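Long-range contacts in shikimate dehydrogenase-like protein HI_0607 (Haemophilus influenzae, PDB 1NPY), which catalyses the NADP(+)-dependent oxidation of shikimate to 3-dehydroshikimate in vitro, though so weakly that shikimate may not be its biological substrate: residues C9-G14 with F35-F40; T102-I107 with V134-K139; V180-I185 with F210-M215. All blocks are in the same frame, centred on the assembly; numbering follows the deposited sequence.

Contact 1: residues C9-G14 with F35-F40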
loop_
_atom_site.group_PDB
_atom_site.type_symbol
_atom_site.label_atom_id
_atom_site.label_comp_id
_atom_site.label_asym_id
_atom_site.label_seq_id
_atom_site.Cartn_x
_atom_site.Cartn_y
_atom_site.Cartn_z
ATOM N N CYS A 9 -16.815 0.941 10.990
ATOM C CA CYS A 9 -15.679 0.420 10.265
ATOM C C CYS A 9 -14.462 0.705 11.145
ATOM O O CYS A 9 -14.521 1.570 12.042
ATOM C CB CYS A 9 -15.492 1.042 8.887
ATOM S SG CYS A 9 -16.796 0.517 7.756
ATOM N N MET A 10 -13.424 -0.078 10.922
ATOM C CA MET A 10 -12.329 -0.087 11.892
ATOM C C MET A 10 -11.006 -0.569 11.324
ATOM O O MET A 10 -10.908 -0.940 10.148
ATOM C CB MET A 10 -12.739 -0.999 13.049
ATOM C CG MET A 10 -12.913 -2.476 12.734
ATOM S SD MET A 10 -13.268 -3.441 14.199
ATOM C CE MET A 10 -11.599 -3.741 14.736
ATOM N N SER A 11 -9.974 -0.529 12.165
ATOM C CA SER A 11 -8.705 -1.142 11.794
ATOM C C SER A 11 -8.164 -1.917 13.013
ATOM O O SER A 11 -8.545 -1.644 14.152
ATOM C CB SER A 11 -7.678 -0.111 11.357
ATOM O OG SER A 11 -7.283 0.759 12.398
ATOM N N LEU A 12 -7.296 -2.874 12.719
ATOM C CA LEU A 12 -6.585 -3.643 13.736
ATOM C C LEU A 12 -5.104 -3.598 13.412
ATOM O O LEU A 12 -4.710 -3.964 12.314
ATOM C CB LEU A 12 -7.041 -5.105 13.746
ATOM C CG LEU A 12 -8.374 -5.431 14.394
ATOM C CD1 LEU A 12 -8.745 -6.846 14.021
ATOM C CD2 LEU A 12 -8.353 -5.283 15.927
ATOM N N SER A 13 -4.275 -3.193 14.377
ATOM C CA SER A 13 -2.830 -3.123 14.190
ATOM C C SER A 13 -2.177 -3.262 15.556
ATOM O O SER A 13 -2.784 -2.939 16.576
ATOM C CB SER A 13 -2.314 -1.763 13.714
ATOM O OG SER A 13 -3.308 -0.954 13.145
ATOM N N GLY A 14 -0.904 -3.637 15.543
ATOM C CA GLY A 14 -0.142 -3.730 16.777
ATOM C C GLY A 14 0.182 -2.348 17.313
ATOM O O GLY A 14 0.310 -2.168 18.541
ATOM N N PHE A 35 -21.965 6.211 9.290
ATOM C CA PHE A 35 -20.806 5.353 9.525
ATOM C C PHE A 35 -19.912 6.118 10.501
ATOM O O PHE A 35 -19.882 7.357 10.489
ATOM C CB PHE A 35 -19.981 5.151 8.258
ATOM C CG PHE A 35 -20.414 4.024 7.348
ATOM C CD1 PHE A 35 -21.604 4.083 6.634
ATOM C CD2 PHE A 35 -19.575 2.940 7.132
ATOM C CE1 PHE A 35 -21.972 3.066 5.780
ATOM C CE2 PHE A 35 -19.921 1.931 6.283
ATOM C CZ PHE A 35 -21.135 1.982 5.612
ATOM N N ILE A 36 -19.177 5.369 11.321
ATOM C CA ILE A 36 -18.042 5.849 12.111
ATOM C C ILE A 36 -16.864 4.901 11.965
ATOM O O ILE A 36 -17.021 3.715 11.642
ATOM C CB ILE A 36 -18.379 5.991 13.599
ATOM C CG1 ILE A 36 -18.906 4.677 14.176
ATOM C CG2 ILE A 36 -19.325 7.141 13.806
ATOM C CD1 ILE A 36 -18.939 4.603 15.710
ATOM N N TYR A 37 -15.656 5.433 12.142
ATOM C CA TYR A 37 -14.444 4.649 12.024
ATOM C C TYR A 37 -13.618 4.785 13.311
ATOM O O TYR A 37 -13.523 5.884 13.865
ATOM C CB TYR A 37 -13.569 5.180 10.890
ATOM C CG TYR A 37 -12.459 4.255 10.421
ATOM C CD1 TYR A 37 -12.632 3.461 9.284
ATOM C CD2 TYR A 37 -11.232 4.166 11.080
ATOM C CE1 TYR A 37 -11.639 2.634 8.809
ATOM C CE2 TYR A 37 -10.217 3.356 10.593
ATOM C CZ TYR A 37 -10.414 2.607 9.439
ATOM O OH TYR A 37 -9.446 1.798 8.898
ATOM N N LYS A 38 -13.058 3.680 13.783
ATOM C CA LYS A 38 -12.069 3.753 14.862
ATOM C C LYS A 38 -10.989 2.694 14.730
ATOM O O LYS A 38 -11.259 1.557 14.341
ATOM C CB LYS A 38 -12.752 3.599 16.221
ATOM C CG LYS A 38 -11.890 4.109 17.363
ATOM C CD LYS A 38 -12.523 3.832 18.715
ATOM C CE LYS A 38 -11.884 2.624 19.382
ATOM N NZ LYS A 38 -10.460 2.863 19.797
ATOM N N ALA A 39 -9.748 3.065 15.046
ATOM C CA ALA A 39 -8.661 2.110 15.172
ATOM C C ALA A 39 -8.712 1.371 16.507
ATOM O O ALA A 39 -8.957 1.942 17.577
ATOM C CB ALA A 39 -7.328 2.837 15.029
ATOM N N PHE A 40 -8.410 0.082 16.415
ATOM C CA PHE A 40 -8.346 -0.802 17.570
ATOM C C PHE A 40 -7.034 -1.567 17.554
ATOM O O PHE A 40 -6.298 -1.588 16.569
ATOM C CB PHE A 40 -9.500 -1.806 17.561
ATOM C CG PHE A 40 -10.879 -1.236 17.765
ATOM C CD1 PHE A 40 -11.551 -1.394 18.965
ATOM C CD2 PHE A 40 -11.578 -0.676 16.714
ATOM C CE1 PHE A 40 -12.844 -0.935 19.132
ATOM C CE2 PHE A 40 -12.876 -0.225 16.874
ATOM C CZ PHE A 40 -13.523 -0.360 18.088
HETATM O O HOH W 1 -5.511 -0.076 14.300
#
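The ring of Tyr37 lies flat across the neighbouring strand, its centre beneath CA of Met10, which stands 4.0 Å above the ring plane. Tyr37 CG is anti to its backbone N (chi1 -165°), and the ring reaches from Cys9, where CD1 touches CB at 3.8 Å, to Ser11, whose CB is met by OH. Phe35, at the start of the same strand, turns differently: Cys9 SG sits at the edge of its ring, in plane and 3.7 Å from CE2, a sulfur-aromatic contact. On the sheet face that carries Met10, Leu12 and Phe40, Met10 bends at chi3 (-86°) and brings CE to 3.6 Å from Phe40 CD2, its closest approach; the side chains cross at about a right angle, with SD oblique to the ring in a Met-aromatic contact. The same ring carries Lys38 CE on one face, offset toward the rim, while Lys38 NZ bonds Ala39 O. These strands, 7-12 and 35-40, are joined by helix 19-31 as a parallel beta-alpha-beta unit at one margin of the mixed sheet of the substrate-binding domain. Helix 19-31 covers the Cys9 and Tyr37 face, with His24 stacked on the Tyr37 ring; helix 45-55 packs on Met10 and Leu12. Between the strands the bonds alternate, from a nearly straight Cys9 N to Ile36 O (2.9 Å) to Phe40 N on Ser11 O (2.8 Å), and a weak Ser13 N to Phe40 O bond continues the ladder. One water links Ser11 OG, Ser13 OG and Phe40 O. The Ser13 side chain is about 8 Å from that of Lys67, the inferred proton donor/acceptor.

Contact 2: residues T102-I107 with V134-K139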
loop_
_atom_site.group_PDB
_atom_site.type_symbol
_atom_site.label_atom_id
_atom_site.label_comp_id
_atom_site.label_asym_id
_atom_site.label_seq_id
_atom_site.Cartn_x
_atom_site.Cartn_y
_atom_site.Cartn_z
ATOM N N THR A 102 -5.702 -3.840 -0.659
ATOM C CA THR A 102 -5.764 -2.567 -1.364
ATOM C C THR A 102 -4.412 -1.901 -1.583
ATOM O O THR A 102 -4.322 -0.989 -2.397
ATOM C CB THR A 102 -6.728 -1.561 -0.741
ATOM O OG1 THR A 102 -6.347 -1.270 0.606
ATOM C CG2 THR A 102 -8.148 -2.055 -0.720
ATOM N N ASP A 103 -3.354 -2.350 -0.918
ATOM C CA ASP A 103 -2.032 -1.919 -1.338
ATOM C C ASP A 103 -1.712 -2.423 -2.750
ATOM O O ASP A 103 -1.264 -1.651 -3.598
ATOM C CB ASP A 103 -0.979 -2.423 -0.370
ATOM C CG ASP A 103 -0.966 -1.649 0.926
ATOM O OD1 ASP A 103 -1.252 -0.424 0.966
ATOM O OD2 ASP A 103 -0.571 -2.236 1.951
ATOM N N TYR A 104 -1.953 -3.710 -2.995
ATOM C CA TYR A 104 -1.822 -4.284 -4.323
ATOM C C TYR A 104 -2.715 -3.549 -5.330
ATOM O O TYR A 104 -2.259 -3.149 -6.405
ATOM C CB TYR A 104 -2.126 -5.790 -4.255
ATOM C CG TYR A 104 -2.250 -6.439 -5.611
ATOM C CD1 TYR A 104 -1.122 -6.906 -6.286
ATOM C CD2 TYR A 104 -3.487 -6.520 -6.258
ATOM C CE1 TYR A 104 -1.230 -7.429 -7.566
ATOM C CE2 TYR A 104 -3.593 -7.067 -7.521
ATOM C CZ TYR A 104 -2.467 -7.530 -8.164
ATOM O OH TYR A 104 -2.603 -8.052 -9.438
ATOM N N ILE A 105 -3.990 -3.365 -4.995
ATOM C CA ILE A 105 -4.914 -2.671 -5.891
ATOM C C ILE A 105 -4.391 -1.271 -6.202
ATOM O O ILE A 105 -4.426 -0.844 -7.357
ATOM C CB ILE A 105 -6.348 -2.666 -5.338
ATOM C CG1 ILE A 105 -6.877 -4.094 -5.185
ATOM C CG2 ILE A 105 -7.324 -1.915 -6.237
ATOM C CD1 ILE A 105 -8.147 -4.184 -4.391
ATOM N N ALA A 106 -3.955 -0.538 -5.183
ATOM C CA ALA A 106 -3.455 0.826 -5.378
ATOM C C ALA A 106 -2.265 0.870 -6.324
ATOM O O ALA A 106 -2.179 1.776 -7.160
ATOM C CB ALA A 106 -3.093 1.486 -4.037
ATOM N N ILE A 107 -1.373 -0.110 -6.230
ATOM C CA ILE A 107 -0.154 -0.065 -7.027
ATOM C C ILE A 107 -0.515 -0.341 -8.491
ATOM O O ILE A 107 -0.075 0.371 -9.394
ATOM C CB ILE A 107 0.970 -0.978 -6.517
ATOM C CG1 ILE A 107 1.480 -0.481 -5.158
ATOM C CG2 ILE A 107 2.113 -0.886 -7.530
ATOM C CD1 ILE A 107 1.905 -1.576 -4.245
ATOM N N VAL A 134 4.279 -4.543 -4.731
ATOM C CA VAL A 134 4.849 -3.885 -5.902
ATOM C C VAL A 134 5.213 -4.874 -7.020
ATOM O O VAL A 134 4.798 -4.697 -8.175
ATOM C CB VAL A 134 6.056 -3.016 -5.470
ATOM C CG1 VAL A 134 6.830 -2.603 -6.710
ATOM C CG2 VAL A 134 5.548 -1.825 -4.624
ATOM N N VAL A 135 5.978 -5.908 -6.681
ATOM C CA VAL A 135 6.440 -6.882 -7.656
ATOM C C VAL A 135 5.250 -7.572 -8.318
ATOM O O VAL A 135 5.222 -7.757 -9.542
ATOM C CB VAL A 135 7.426 -7.876 -7.037
ATOM C CG1 VAL A 135 7.792 -8.988 -8.023
ATOM C CG2 VAL A 135 8.670 -7.135 -6.601
ATOM N N ALA A 136 4.262 -7.947 -7.510
ATOM C CA ALA A 136 3.088 -8.636 -8.045
ATOM C C ALA A 136 2.233 -7.748 -8.927
ATOM O O ALA A 136 1.648 -8.196 -9.923
ATOM C CB ALA A 136 2.248 -9.199 -6.893
ATOM N N ALA A 137 2.129 -6.483 -8.535
ATOM C CA ALA A 137 1.373 -5.519 -9.320
ATOM C C ALA A 137 2.003 -5.302 -10.687
ATOM O O ALA A 137 1.302 -5.229 -11.705
ATOM C CB ALA A 137 1.185 -4.210 -8.570
ATOM N N PHE A 138 3.329 -5.204 -10.716
ATOM C CA PHE A 138 3.998 -5.092 -12.012
ATOM C C PHE A 138 3.812 -6.349 -12.849
ATOM O O PHE A 138 3.536 -6.261 -14.043
ATOM C CB PHE A 138 5.468 -4.711 -11.844
ATOM C CG PHE A 138 5.682 -3.230 -11.682
ATOM C CD1 PHE A 138 5.676 -2.390 -12.781
ATOM C CD2 PHE A 138 5.875 -2.676 -10.424
ATOM C CE1 PHE A 138 5.854 -1.046 -12.654
ATOM C CE2 PHE A 138 6.090 -1.326 -10.290
ATOM C CZ PHE A 138 6.070 -0.502 -11.401
ATOM N N LYS A 139 3.895 -7.513 -12.226
ATOM C CA LYS A 139 3.842 -8.773 -12.954
ATOM C C LYS A 139 2.453 -8.893 -13.548
ATOM O O LYS A 139 2.304 -9.231 -14.730
ATOM C CB LYS A 139 4.091 -9.948 -12.008
ATOM C CG LYS A 139 4.056 -11.336 -12.660
ATOM C CD LYS A 139 5.297 -11.514 -13.516
ATOM C CE LYS A 139 5.321 -12.891 -14.192
ATOM N NZ LYS A 139 3.930 -13.414 -14.293
#
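Ile107 and Ala137 form the tight part of this helix pair: CG2 of the isoleucine rests on the alanine CB at 3.6 Å, with Ile107 CB also close behind. The other branch of Ile107 runs to a different turn of the partner helix. Its CG1 is anti to the carbonyl carbon (chi1 -67°), and chi2, at 146° well short of fully extended, sets CD1 3.7 Å from Val134 CG2, the two side chains crossing at about a right angle. The contact here is between aliphatic side chains, with Ala137 CB at the interface; the axes of the two short segments approach to 8.8 Å at a crossing angle of -47°. Helix 102-113 carries Asp103, inferred to bind the substrate, whereas helix 131-140 follows the glycine-rich turn of a Rossmann-type nucleotide-binding fold, whose residues 126-130 are assigned to NADP(+) by similarity. The Ile107 side chain lies about 4 Å from that of Met130 in that turn, so the contact packs a substrate-site helix against a cofactor-site helix. While the Ile107 side is buried, Tyr104 is partly exposed and touches with one ring edge. Its CG is anti to the backbone N, and the ring presents a rim atom to the partner helix: CE1 is 3.6 Å from Ala137 N and 4.0 Å from Ala136 CB, with Ala136 O in the ring plane at the edge. At the far end of the ring, OH hydrogen-bonds Asn140 ND2, beyond the segment, which ties the tyrosine to the last turn of helix 131-140.

Contact 3: residues V180-I185 with F210-M215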
loop_
_atom_site.group_PDB
_atom_site.type_symbol
_atom_site.label_atom_id
_atom_site.label_comp_id
_atom_site.label_asym_id
_atom_site.label_seq_id
_atom_site.Cartn_x
_atom_site.Cartn_y
_atom_site.Cartn_z
ATOM N N VAL A 180 11.977 1.800 -8.419
ATOM C CA VAL A 180 11.007 1.764 -7.333
ATOM C C VAL A 180 11.741 1.506 -6.023
ATOM O O VAL A 180 12.474 0.524 -5.884
ATOM C CB VAL A 180 9.928 0.659 -7.510
ATOM C CG1 VAL A 180 8.817 0.830 -6.515
ATOM C CG2 VAL A 180 9.400 0.581 -8.921
ATOM N N ASN A 181 11.498 2.357 -5.032
ATOM C CA ASN A 181 12.070 2.150 -3.714
ATOM C C ASN A 181 10.993 1.585 -2.784
ATOM O O ASN A 181 9.928 2.205 -2.605
ATOM C CB ASN A 181 12.592 3.440 -3.087
ATOM C CG ASN A 181 13.091 3.203 -1.666
ATOM O OD1 ASN A 181 13.903 2.308 -1.454
ATOM N ND2 ASN A 181 12.622 3.977 -0.711
ATOM N N VAL A 182 11.297 0.413 -2.228
ATOM C CA VAL A 182 10.493 -0.225 -1.196
ATOM C C VAL A 182 11.320 -0.540 0.064
ATOM O O VAL A 182 10.968 -1.398 0.881
ATOM C CB VAL A 182 9.773 -1.502 -1.686
ATOM C CG1 VAL A 182 8.781 -1.168 -2.777
ATOM C CG2 VAL A 182 10.732 -2.613 -2.139
ATOM N N THR A 183 12.409 0.191 0.245
ATOM C CA THR A 183 13.202 0.112 1.474
ATOM C C THR A 183 12.771 1.216 2.430
ATOM O O THR A 183 12.002 2.117 2.063
ATOM C CB THR A 183 14.723 0.316 1.230
ATOM O OG1 THR A 183 14.987 1.647 0.766
ATOM C CG2 THR A 183 15.354 -0.593 0.183
ATOM N N SER A 184 13.313 1.188 3.649
ATOM C CA SER A 184 13.223 2.315 4.570
ATOM C C SER A 184 14.131 3.516 4.264
ATOM O O SER A 184 14.156 4.476 5.039
ATOM C CB SER A 184 13.509 1.819 5.986
ATOM O OG SER A 184 14.802 1.245 5.970
ATOM N N ILE A 185 14.917 3.460 3.196
ATOM C CA ILE A 185 15.777 4.580 2.823
ATOM C C ILE A 185 14.884 5.793 2.554
ATOM O O ILE A 185 13.924 5.679 1.799
ATOM C CB ILE A 185 16.671 4.242 1.603
ATOM C CG1 ILE A 185 17.754 3.210 1.939
ATOM C CG2 ILE A 185 17.340 5.505 1.102
ATOM C CD1 ILE A 185 18.411 2.589 0.739
ATOM N N PHE A 210 9.633 6.009 -8.412
ATOM C CA PHE A 210 8.464 5.633 -7.623
ATOM C C PHE A 210 8.958 5.238 -6.232
ATOM O O PHE A 210 9.714 4.274 -6.064
ATOM C CB PHE A 210 7.745 4.503 -8.351
ATOM C CG PHE A 210 6.467 3.980 -7.719
ATOM C CD1 PHE A 210 5.819 2.935 -8.359
ATOM C CD2 PHE A 210 5.929 4.477 -6.553
ATOM C CE1 PHE A 210 4.649 2.402 -7.835
ATOM C CE2 PHE A 210 4.771 3.953 -6.023
ATOM C CZ PHE A 210 4.133 2.906 -6.662
ATOM N N ASP A 211 8.666 6.080 -5.252
ATOM C CA ASP A 211 9.156 5.849 -3.894
ATOM C C ASP A 211 7.918 5.551 -3.073
ATOM O O ASP A 211 7.039 6.402 -2.903
ATOM C CB ASP A 211 9.862 7.083 -3.342
ATOM C CG ASP A 211 10.748 6.791 -2.148
ATOM O OD1 ASP A 211 10.587 5.736 -1.488
ATOM O OD2 ASP A 211 11.641 7.603 -1.809
ATOM N N VAL A 212 7.902 4.372 -2.470
ATOM C CA VAL A 212 6.801 3.995 -1.600
ATOM C C VAL A 212 6.893 4.651 -0.225
ATOM O O VAL A 212 5.912 4.743 0.506
ATOM C CB VAL A 212 6.669 2.465 -1.534
ATOM C CG1 VAL A 212 5.480 2.068 -0.696
ATOM C CG2 VAL A 212 6.478 1.884 -2.926
ATOM N N VAL A 213 8.048 5.200 0.136
ATOM C CA VAL A 213 8.143 5.989 1.364
ATOM C C VAL A 213 7.220 7.201 1.256
ATOM O O VAL A 213 7.224 7.900 0.244
ATOM C CB VAL A 213 9.576 6.502 1.608
ATOM C CG1 VAL A 213 9.571 7.488 2.750
ATOM C CG2 VAL A 213 10.496 5.336 1.882
ATOM N N ALA A 214 6.409 7.411 2.285
ATOM C CA ALA A 214 5.374 8.441 2.268
ATOM C C ALA A 214 5.687 9.665 3.121
ATOM O O ALA A 214 5.132 10.723 2.845
ATOM C CB ALA A 214 4.047 7.840 2.677
ATOM N N MET A 215 6.588 9.542 4.095
ATOM C CA MET A 215 6.958 10.653 4.967
ATOM C C MET A 215 8.482 10.682 5.052
ATOM O O MET A 215 9.094 9.737 5.569
ATOM C CB MET A 215 6.359 10.455 6.361
ATOM C CG MET A 215 6.745 11.522 7.373
ATOM S SD MET A 215 6.119 13.177 6.981
ATOM C CE MET A 215 4.548 13.062 7.842
HETATM O O HOH W 2 13.859 7.154 -0.478
#
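One face of the Phe210 ring is covered by Val180 CG1, 4.1 Å from CD1, the two side chains lying side by side and pointing the same way. A second pair of flat groups, the amide of Asn181 and the carboxylate of Asp211, also runs side by side, but with planes 74° apart. Asn181 CG (chi1 176°) and Asp211 CG (chi1 -162°) are both anti to their backbone N, which sends the two groups out alongside each other. Asn181 ND2 donates in its own amide plane to Asp211 OD1 at 2.8 Å, meeting that oxygen from above the carboxylate plane; Val213 N reaches OD1 from the opposite face and closes an Asx turn. The other carboxylate oxygen, OD2, accepts from a water that also donates to Ile185 O, and it is hydrogen-bonded to Thr219. Thr183 OG1 donates to Asn181 OD1 in the amide plane, on a lone pair, at 2.6 Å, while Thr183 N comes from above the plane in a second Asx turn. Ile185 N in turn bonds Thr183 OG1, an ST turn. Strands 178-181 and 208-211 belong with helix 200-205 to a beta-alpha-beta unit of the parallel Rossmann-type sheet, and these turns form at their C-terminal ends, where this fold binds its dinucleotide. Ser184, in the turn 181-185, is assigned to NADP(+) by similarity. The last regular pairing is Asn181 N on Phe210 O (2.8 Å) followed by Val212 N on Asn181 O (3.0 Å). Beyond it the chains part, yet Val212 CG2 still packs on Val182 CG1 at 3.8 Å, and Val213 CG2 lies against Ile185 O at 3.4 Å.

Overall arrangement
Contacts 1 and 3 each join two parallel strands of a beta-alpha-beta unit, but in different sheets and on opposite sides of the chain's centre, their own centres 25 Å apart. Contact 1, at a sheet margin, is partly buried and mixes strand bonds with aromatic and sulfur packing. Contact 3 is buried, its strand pairing short, and its polar side chains both bridge the segments and fix turns. Contact 2, also buried and nearest the centre of the chain, brings two helices together through apolar packing. It touches contact 3 directly: Val134 packs on Val180 and Val182, and Ile107 approaches Phe210, whereas contact 1 stays about 9 Å from contact 2 at the nearest atoms.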